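Local coordinates for enoyl-CoA hydratase (Geobacillus kaustophilus, PDB 2PPY), which probably catalyses the hydration of 2-enoyl-CoA thioesters to 3-hydroxyacyl-CoA in fatty acid beta-oxidation, at residues G110-G115 / R126-E131; V103-L108 / E195-Y200. All coordinates share one frame; numbering follows the deposited sequence.

The two contacts share the large mixed sheet at the heart of the crotonase-like fold, their centres about 13 Å apart. Strand 103-108 of contact 2 lies next to strand 125-129 of contact 1, and two probable backbone hydrogen bonds join them, Phe127 O to Leu108 N and Gly129 N to Leu108 O. Along the chain the order is 103-108, 110-115, 126-131 and 195-200, so both segments of contact 1 fall between the two that contact 2 brings together. Contact 2 fastens helix 193-205 to the sheet, whereas contact 1 ties the sheet to the short strand 111-113, which leads through Gly114 into helix 115-121.

Contact 1: residues G110-G115 / R126-E131; sequences GHTVGG and RFMGDE
Met128, a selenomethionine, reaches from strand 125-129 to Thr112 and Gly110. Its CB leaves the strand in the direction of 110-115 and lies beside Leu108 of the neighbouring strand. The next atom, CG, stands anti to the backbone N (chi1 -175°) and packs 3.6 Å from Leu108 O, carrying the chain straight on across the gap. SE continues this reach, and the bend at chi3 (-136°) then turns the terminal methyl toward the start of strand 111-113. There CE meets two oxygens, Gly110 O at 3.6 Å and Thr112 OG1 at 3.6 Å, while Thr112 CB lies a little farther off, 4.1 Å from CE. The Met128 and Thr112 side chains run alongside each other with opposite headings.

The two oxygens are themselves joined: Thr112 OG1 donates to Gly110 O over 3.1 Å, tilted 28° from the carbonyl plane, and this bond ties the threonine hydroxyl back to the carbonyl two residues earlier. Strand 111-113 also pairs with Lys134 and Gly136 through the Thr112 backbone. Beyond it, Gly114 is the N-cap of helix 115-121, in the glycine-rich segment where crotonase relatives place a backbone amide of their oxyanion hole. No hydrogen bond crosses between the segments; the methyl makes only van der Waals contact with an oxygen pair whose polarity is already met, at least in part, by their mutual bond.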
ATOM      1  N   GLY A 110      13.528  27.983 -19.159  1.00 25.21           N
ATOM      2  CA  GLY A 110      13.598  29.132 -18.273  1.00 24.97           C
ATOM      3  C   GLY A 110      13.289  28.751 -16.839  1.00 24.61           C
ATOM      4  O   GLY A 110      13.221  27.571 -16.508  1.00 25.59           O
ATOM      5  N   HIS A 111      13.103  29.751 -15.986  1.00 24.80           N
ATOM      6  CA  HIS A 111      12.796  29.508 -14.583  1.00 21.19           C
ATOM      7  C   HIS A 111      11.610  28.564 -14.453  1.00 20.92           C
ATOM      8  O   HIS A 111      10.564  28.775 -15.074  1.00 18.47           O
ATOM      9  CB  HIS A 111      12.488  30.826 -13.867  1.00 20.77           C
ATOM     10  CG  HIS A 111      13.666  31.745 -13.755  1.00 25.04           C
ATOM     11  ND1 HIS A 111      13.632  33.053 -14.188  1.00 30.38           N
ATOM     12  CD2 HIS A 111      14.909  31.544 -13.259  1.00 24.97           C
ATOM     13  CE1 HIS A 111      14.808  33.618 -13.964  1.00 26.72           C
ATOM     14  NE2 HIS A 111      15.597  32.725 -13.403  1.00 29.88           N
ATOM     15  N   THR A 112      11.791  27.525 -13.640  1.00 20.76           N
ATOM     16  CA  THR A 112      10.764  26.515 -13.395  1.00 21.18           C
ATOM     17  C   THR A 112      10.591  26.400 -11.885  1.00 16.24           C
ATOM     18  O   THR A 112      11.238  25.577 -11.242  1.00 17.83           O
ATOM     19  CB  THR A 112      11.200  25.142 -13.964  1.00 18.75           C
ATOM     20  OG1 THR A 112      11.492  25.278 -15.359  1.00 21.15           O
ATOM     21  CG2 THR A 112      10.102  24.111 -13.792  1.00 11.48           C
ATOM     22  N   VAL A 113       9.717  27.227 -11.322  1.00 14.29           N
ATOM     23  CA  VAL A 113       9.511  27.232  -9.883  1.00 16.92           C
ATOM     24  C   VAL A 113       8.056  27.135  -9.443  1.00 16.68           C
ATOM     25  O   VAL A 113       7.137  27.427 -10.211  1.00 20.16           O
ATOM     26  CB  VAL A 113      10.145  28.498  -9.251  1.00 18.13           C
ATOM     27  CG1 VAL A 113      11.650  28.500  -9.494  1.00 14.43           C
ATOM     28  CG2 VAL A 113       9.520  29.751  -9.845  1.00 16.13           C
ATOM     29  N   GLY A 114       7.863  26.728  -8.190  1.00 13.57           N
ATOM     30  CA  GLY A 114       6.526  26.577  -7.640  1.00 10.65           C
ATOM     31  C   GLY A 114       5.643  25.763  -8.560  1.00 10.74           C
ATOM     32  O   GLY A 114       6.053  24.717  -9.064  1.00 17.09           O
ATOM     33  N   GLY A 115       4.427  26.250  -8.784  1.00 13.20           N
ATOM     34  CA  GLY A 115       3.500  25.563  -9.660  1.00 12.03           C
ATOM     35  C   GLY A 115       4.117  25.203 -10.995  1.00 14.64           C
ATOM     36  O   GLY A 115       3.685  24.251 -11.640  1.00 11.79           O
ATOM     37  N   ARG A 126      11.813  15.349 -17.838  1.00 13.41           N
ATOM     38  CA  ARG A 126      12.138  16.769 -17.758  1.00 18.11           C
ATOM     39  C   ARG A 126      13.520  17.041 -18.349  1.00 19.37           C
ATOM     40  O   ARG A 126      14.511  16.490 -17.877  1.00 19.99           O
ATOM     41  CB  ARG A 126      12.108  17.231 -16.297  1.00 15.35           C
ATOM     42  CG  ARG A 126      10.706  17.294 -15.685  1.00 17.66           C
ATOM     43  CD  ARG A 126      10.765  17.128 -14.172  1.00 11.28           C
ATOM     44  NE  ARG A 126      11.163  15.768 -13.818  1.00 15.26           N
ATOM     45  CZ  ARG A 126      10.383  14.700 -13.966  1.00 15.92           C
ATOM     46  NH1 ARG A 126       9.155  14.832 -14.456  1.00  8.76           N
ATOM     47  NH2 ARG A 126      10.836  13.495 -13.647  1.00 14.78           N
ATOM     48  N   PHE A 127      13.574  17.872 -19.392  1.00 19.48           N
ATOM     49  CA  PHE A 127      14.838  18.247 -20.042  1.00 16.69           C
ATOM     50  C   PHE A 127      15.021  19.746 -19.818  1.00 14.96           C
ATOM     51  O   PHE A 127      14.105  20.528 -20.066  1.00 15.99           O
ATOM     52  CB  PHE A 127      14.804  17.960 -21.553  1.00 12.51           C
ATOM     53  CG  PHE A 127      14.599  16.502 -21.911  1.00 13.52           C
ATOM     54  CD1 PHE A 127      14.839  15.487 -20.983  1.00 15.05           C
ATOM     55  CD2 PHE A 127      14.177  16.146 -23.192  1.00 14.39           C
ATOM     56  CE1 PHE A 127      14.653  14.135 -21.327  1.00 13.53           C
ATOM     57  CE2 PHE A 127      13.989  14.801 -23.547  1.00 14.55           C
ATOM     58  CZ  PHE A 127      14.230  13.795 -22.611  1.00 15.87           C
HETATM   59  N   MSE A 128      16.200  20.156 -19.362  1.00 18.32           N
HETATM   60  CA  MSE A 128      16.438  21.569 -19.080  1.00 19.90           C
HETATM   61  C   MSE A 128      17.685  22.162 -19.738  1.00 20.27           C
HETATM   62  O   MSE A 128      18.687  21.473 -19.915  1.00 20.89           O
HETATM   63  CB  MSE A 128      16.509  21.753 -17.563  1.00 20.63           C
HETATM   64  CG  MSE A 128      16.626  23.184 -17.079  1.00 20.84           C
HETATM   65 SE   MSE A 128      16.244  23.265 -15.183  1.00 35.26          SE
HETATM   66  CE  MSE A 128      15.103  24.827 -15.153  1.00 25.02           C
ATOM     67  N   GLY A 129      17.611  23.447 -20.090  1.00 19.59           N
ATOM     68  CA  GLY A 129      18.741  24.123 -20.711  1.00 22.42           C
ATOM     69  C   GLY A 129      19.811  24.465 -19.690  1.00 23.53           C
ATOM     70  O   GLY A 129      19.485  24.761 -18.539  1.00 19.84           O
ATOM     71  N   ASP A 130      21.083  24.452 -20.091  1.00 19.07           N
ATOM     72  CA  ASP A 130      22.145  24.739 -19.128  1.00 25.00           C
ATOM     73  C   ASP A 130      22.206  26.173 -18.611  1.00 22.67           C
ATOM     74  O   ASP A 130      23.035  26.493 -17.765  1.00 23.78           O
ATOM     75  CB  ASP A 130      23.521  24.295 -19.665  1.00 26.83           C
ATOM     76  CG  ASP A 130      23.920  24.986 -20.960  1.00 26.90           C
ATOM     77  OD1 ASP A 130      24.989  24.624 -21.490  1.00 27.56           O
ATOM     78  OD2 ASP A 130      23.191  25.873 -21.448  1.00 32.50           O
ATOM     79  N   GLU A 131      21.315  27.026 -19.105  1.00 24.05           N
ATOM     80  CA  GLU A 131      21.251  28.414 -18.657  1.00 24.13           C
ATOM     81  C   GLU A 131      19.786  28.769 -18.395  1.00 26.46           C
ATOM     82  O   GLU A 131      19.414  29.942 -18.363  1.00 25.05           O
ATOM     83  CB  GLU A 131      21.827  29.356 -19.722  1.00 32.55           C
ATOM     84  CG  GLU A 131      23.286  29.099 -20.074  1.00 37.43           C
ATOM     85  CD  GLU A 131      23.856  30.156 -21.011  1.00 44.58           C
ATOM     86  OE1 GLU A 131      23.947  31.332 -20.599  1.00 41.90           O
ATOM     87  OE2 GLU A 131      24.214  29.815 -22.161  1.00 36.48           O
TER

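Contact 2: residues V103-L108 / E195-Y200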
ATOM      1  N   VAL A 103       3.789  10.026 -24.082  1.00 22.52           N
ATOM      2  CA  VAL A 103       4.886  10.307 -23.175  1.00 18.27           C
ATOM      3  C   VAL A 103       4.948  11.829 -23.081  1.00 21.97           C
ATOM      4  O   VAL A 103       5.072  12.518 -24.098  1.00 19.92           O
ATOM      5  CB  VAL A 103       6.227   9.770 -23.724  1.00 18.94           C
ATOM      6  CG1 VAL A 103       7.390  10.295 -22.893  1.00 14.50           C
ATOM      7  CG2 VAL A 103       6.217   8.253 -23.706  1.00 25.13           C
ATOM      8  N   TYR A 104       4.837  12.353 -21.867  1.00 19.30           N
ATOM      9  CA  TYR A 104       4.890  13.792 -21.650  1.00 18.55           C
ATOM     10  C   TYR A 104       6.290  14.256 -21.238  1.00 19.67           C
ATOM     11  O   TYR A 104       6.846  13.789 -20.246  1.00 20.22           O
ATOM     12  CB  TYR A 104       3.866  14.201 -20.585  1.00 18.03           C
ATOM     13  CG  TYR A 104       2.478  14.471 -21.137  1.00 17.76           C
ATOM     14  CD1 TYR A 104       1.740  13.463 -21.759  1.00 18.81           C
ATOM     15  CD2 TYR A 104       1.922  15.747 -21.067  1.00 12.60           C
ATOM     16  CE1 TYR A 104       0.476  13.725 -22.303  1.00 17.58           C
ATOM     17  CE2 TYR A 104       0.666  16.018 -21.605  1.00 17.56           C
ATOM     18  CZ  TYR A 104      -0.048  15.006 -22.221  1.00 15.94           C
ATOM     19  OH  TYR A 104      -1.275  15.288 -22.763  1.00 15.04           O
ATOM     20  N   ILE A 105       6.851  15.178 -22.013  1.00 19.33           N
ATOM     21  CA  ILE A 105       8.182  15.707 -21.744  1.00 18.87           C
ATOM     22  C   ILE A 105       8.097  17.205 -21.475  1.00 21.97           C
ATOM     23  O   ILE A 105       7.510  17.950 -22.259  1.00 23.33           O
ATOM     24  CB  ILE A 105       9.130  15.501 -22.949  1.00 13.20           C
ATOM     25  CG1 ILE A 105       9.135  14.032 -23.369  1.00 11.55           C
ATOM     26  CG2 ILE A 105      10.554  15.946 -22.587  1.00  6.07           C
ATOM     27  CD1 ILE A 105       9.945  13.776 -24.624  1.00 14.15           C
ATOM     28  N   ALA A 106       8.682  17.639 -20.366  1.00 17.30           N
ATOM     29  CA  ALA A 106       8.694  19.052 -20.019  1.00 17.64           C
ATOM     30  C   ALA A 106       9.982  19.650 -20.571  1.00 23.73           C
ATOM     31  O   ALA A 106      11.075  19.258 -20.163  1.00 20.73           O
ATOM     32  CB  ALA A 106       8.653  19.220 -18.515  1.00 14.12           C
ATOM     33  N   CYS A 107       9.856  20.583 -21.510  1.00 25.22           N
ATOM     34  CA  CYS A 107      11.026  21.226 -22.096  1.00 23.87           C
ATOM     35  C   CYS A 107      11.280  22.505 -21.310  1.00 23.86           C
ATOM     36  O   CYS A 107      10.648  23.530 -21.557  1.00 23.96           O
ATOM     37  CB  CYS A 107      10.775  21.559 -23.569  1.00 20.29           C
ATOM     38  SG  CYS A 107      12.242  22.184 -24.439  1.00 23.39           S
ATOM     39  N   LEU A 108      12.214  22.443 -20.366  1.00 20.18           N
ATOM     40  CA  LEU A 108      12.511  23.591 -19.521  1.00 19.20           C
ATOM     41  C   LEU A 108      13.627  24.487 -20.062  1.00 22.03           C
ATOM     42  O   LEU A 108      14.802  24.111 -20.069  1.00 20.55           O
ATOM     43  CB  LEU A 108      12.853  23.094 -18.114  1.00 16.15           C
ATOM     44  CG  LEU A 108      11.823  22.113 -17.529  1.00 15.85           C
ATOM     45  CD1 LEU A 108      12.314  21.601 -16.176  1.00 16.93           C
ATOM     46  CD2 LEU A 108      10.460  22.798 -17.384  1.00 15.36           C
ATOM     47  N   GLU A 195      15.769  21.826 -29.767  1.00 34.42           N
ATOM     48  CA  GLU A 195      16.259  20.964 -30.827  1.00 37.51           C
ATOM     49  C   GLU A 195      16.459  19.533 -30.334  1.00 33.64           C
ATOM     50  O   GLU A 195      15.904  18.592 -30.896  1.00 35.89           O
ATOM     51  CB  GLU A 195      17.584  21.512 -31.360  1.00 49.72           C
ATOM     52  CG  GLU A 195      18.109  20.814 -32.602  1.00 70.32           C
ATOM     53  CD  GLU A 195      19.514  21.262 -32.965  1.00 83.52           C
ATOM     54  OE1 GLU A 195      19.945  22.329 -32.481  1.00 89.84           O
ATOM     55  OE2 GLU A 195      20.184  20.550 -33.744  1.00 93.48           O
ATOM     56  N   ARG A 196      17.249  19.373 -29.280  1.00 27.49           N
ATOM     57  CA  ARG A 196      17.524  18.046 -28.746  1.00 24.42           C
ATOM     58  C   ARG A 196      16.302  17.385 -28.104  1.00 22.44           C
ATOM     59  O   ARG A 196      16.174  16.164 -28.131  1.00 23.87           O
ATOM     60  CB  ARG A 196      18.700  18.122 -27.770  1.00 26.32           C
ATOM     61  CG  ARG A 196      19.961  18.687 -28.432  1.00 31.33           C
ATOM     62  CD  ARG A 196      21.193  18.532 -27.568  1.00 38.25           C
ATOM     63  NE  ARG A 196      21.447  17.130 -27.254  1.00 47.84           N
ATOM     64  CZ  ARG A 196      22.470  16.706 -26.522  1.00 50.18           C
ATOM     65  NH1 ARG A 196      23.342  17.579 -26.031  1.00 51.22           N
ATOM     66  NH2 ARG A 196      22.615  15.411 -26.269  1.00 51.15           N
ATOM     67  N   THR A 197      15.402  18.186 -27.538  1.00 16.57           N
ATOM     68  CA  THR A 197      14.187  17.636 -26.943  1.00 18.84           C
ATOM     69  C   THR A 197      13.338  17.053 -28.071  1.00 20.02           C
ATOM     70  O   THR A 197      12.841  15.927 -27.971  1.00 18.67           O
ATOM     71  CB  THR A 197      13.359  18.719 -26.209  1.00 17.73           C
ATOM     72  OG1 THR A 197      14.105  19.217 -25.092  1.00 20.02           O
ATOM     73  CG2 THR A 197      12.037  18.137 -25.708  1.00 15.78           C
ATOM     74  N   ARG A 198      13.177  17.825 -29.147  1.00 23.84           N
ATOM     75  CA  ARG A 198      12.396  17.384 -30.305  1.00 22.70           C
ATOM     76  C   ARG A 198      13.024  16.159 -30.954  1.00 22.31           C
ATOM     77  O   ARG A 198      12.319  15.279 -31.450  1.00 25.96           O
ATOM     78  CB  ARG A 198      12.283  18.511 -31.337  1.00 22.76           C
ATOM     79  CG  ARG A 198      11.210  19.534 -31.007  1.00 25.80           C
ATOM     80  CD  ARG A 198      11.397  20.832 -31.768  1.00 24.41           C
ATOM     81  NE  ARG A 198      10.329  21.777 -31.463  1.00 23.53           N
ATOM     82  CZ  ARG A 198      10.439  23.098 -31.579  1.00 26.41           C
ATOM     83  NH1 ARG A 198      11.579  23.637 -31.994  1.00 24.69           N
ATOM     84  NH2 ARG A 198       9.411  23.879 -31.273  1.00 23.24           N
ATOM     85  N   GLU A 199      14.352  16.110 -30.950  1.00 23.33           N
ATOM     86  CA  GLU A 199      15.076  14.984 -31.528  1.00 29.44           C
ATOM     87  C   GLU A 199      14.768  13.715 -30.736  1.00 26.54           C
ATOM     88  O   GLU A 199      14.603  12.641 -31.311  1.00 26.51           O
ATOM     89  CB  GLU A 199      16.579  15.267 -31.509  1.00 35.70           C
ATOM     90  CG  GLU A 199      17.438  14.155 -32.075  1.00 55.20           C
ATOM     91  CD  GLU A 199      18.907  14.536 -32.129  1.00 67.86           C
ATOM     92  OE1 GLU A 199      19.234  15.529 -32.814  1.00 74.12           O
ATOM     93  OE2 GLU A 199      19.731  13.847 -31.487  1.00 71.59           O
ATOM     94  N   TYR A 200      14.684  13.852 -29.415  1.00 28.07           N
ATOM     95  CA  TYR A 200      14.384  12.725 -28.538  1.00 24.15           C
ATOM     96  C   TYR A 200      12.963  12.254 -28.807  1.00 20.40           C
ATOM     97  O   TYR A 200      12.715  11.057 -28.954  1.00 25.99           O
ATOM     98  CB  TYR A 200      14.537  13.153 -27.075  1.00 21.18           C
ATOM     99  CG  TYR A 200      14.317  12.061 -26.046  1.00 19.19           C
ATOM    100  CD1 TYR A 200      13.030  11.654 -25.690  1.00 16.65           C
ATOM    101  CD2 TYR A 200      15.399  11.469 -25.390  1.00 18.64           C
ATOM    102  CE1 TYR A 200      12.823  10.687 -24.696  1.00 13.61           C
ATOM    103  CE2 TYR A 200      15.204  10.500 -24.398  1.00 17.62           C
ATOM    104  CZ  TYR A 200      13.912  10.118 -24.054  1.00 19.85           C
ATOM    105  OH  TYR A 200      13.708   9.188 -23.056  1.00 15.25           O
TER
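A helix packed on the central sheet of the crotonase-like fold gives this contact its character: helix 193-205 lies against strand 103-108, nearly antiparallel to it (168°), with the axes of the two short segments 9.6 Å apart at their closest approach. Ile105 and Cys107, two residues apart on the strand, point toward the helix and meet Thr197 and Tyr200, one turn apart on its inner side.

Ile105 serves both helix residues with different branches. Its CG2 lies 4.1 Å from Thr197 CG2, the two side chains running past each other in opposite senses. The other branch is extended (chi2 175°) and delivers CD1 to the Tyr200 ring, where it comes within 3.9 Å of CD1 of the tyrosine, approaching obliquely. Phe127 of the adjoining strand 125-129 joins this apolar cluster; it touches both Ile105 and Thr197, and its ring meets that of Tyr200 edge-to-face.

The polar ends have partners beyond the strand. Thr197 OG1 is hydrogen-bonded to Thr193 O one turn earlier in the same helix, so the hydroxyl is satisfied although the residue is buried. Tyr200 OH is hydrogen-bonded to Asp165 of a second subunit, and Tyr200 also packs on Thr169 of that subunit; the helix thus links the sheet to the subunit interface. On the other flank, Arg198 NE forms a salt bridge with Glu21 of strand 19-24. Closer to the C-terminal end of strand 103-108, Cys107 carries SG anti to its backbone nitrogen (chi1 -173°), which brings the sulfur to 3.6 Å from Thr197 OG1 and 4.0 Å from Thr197 CB.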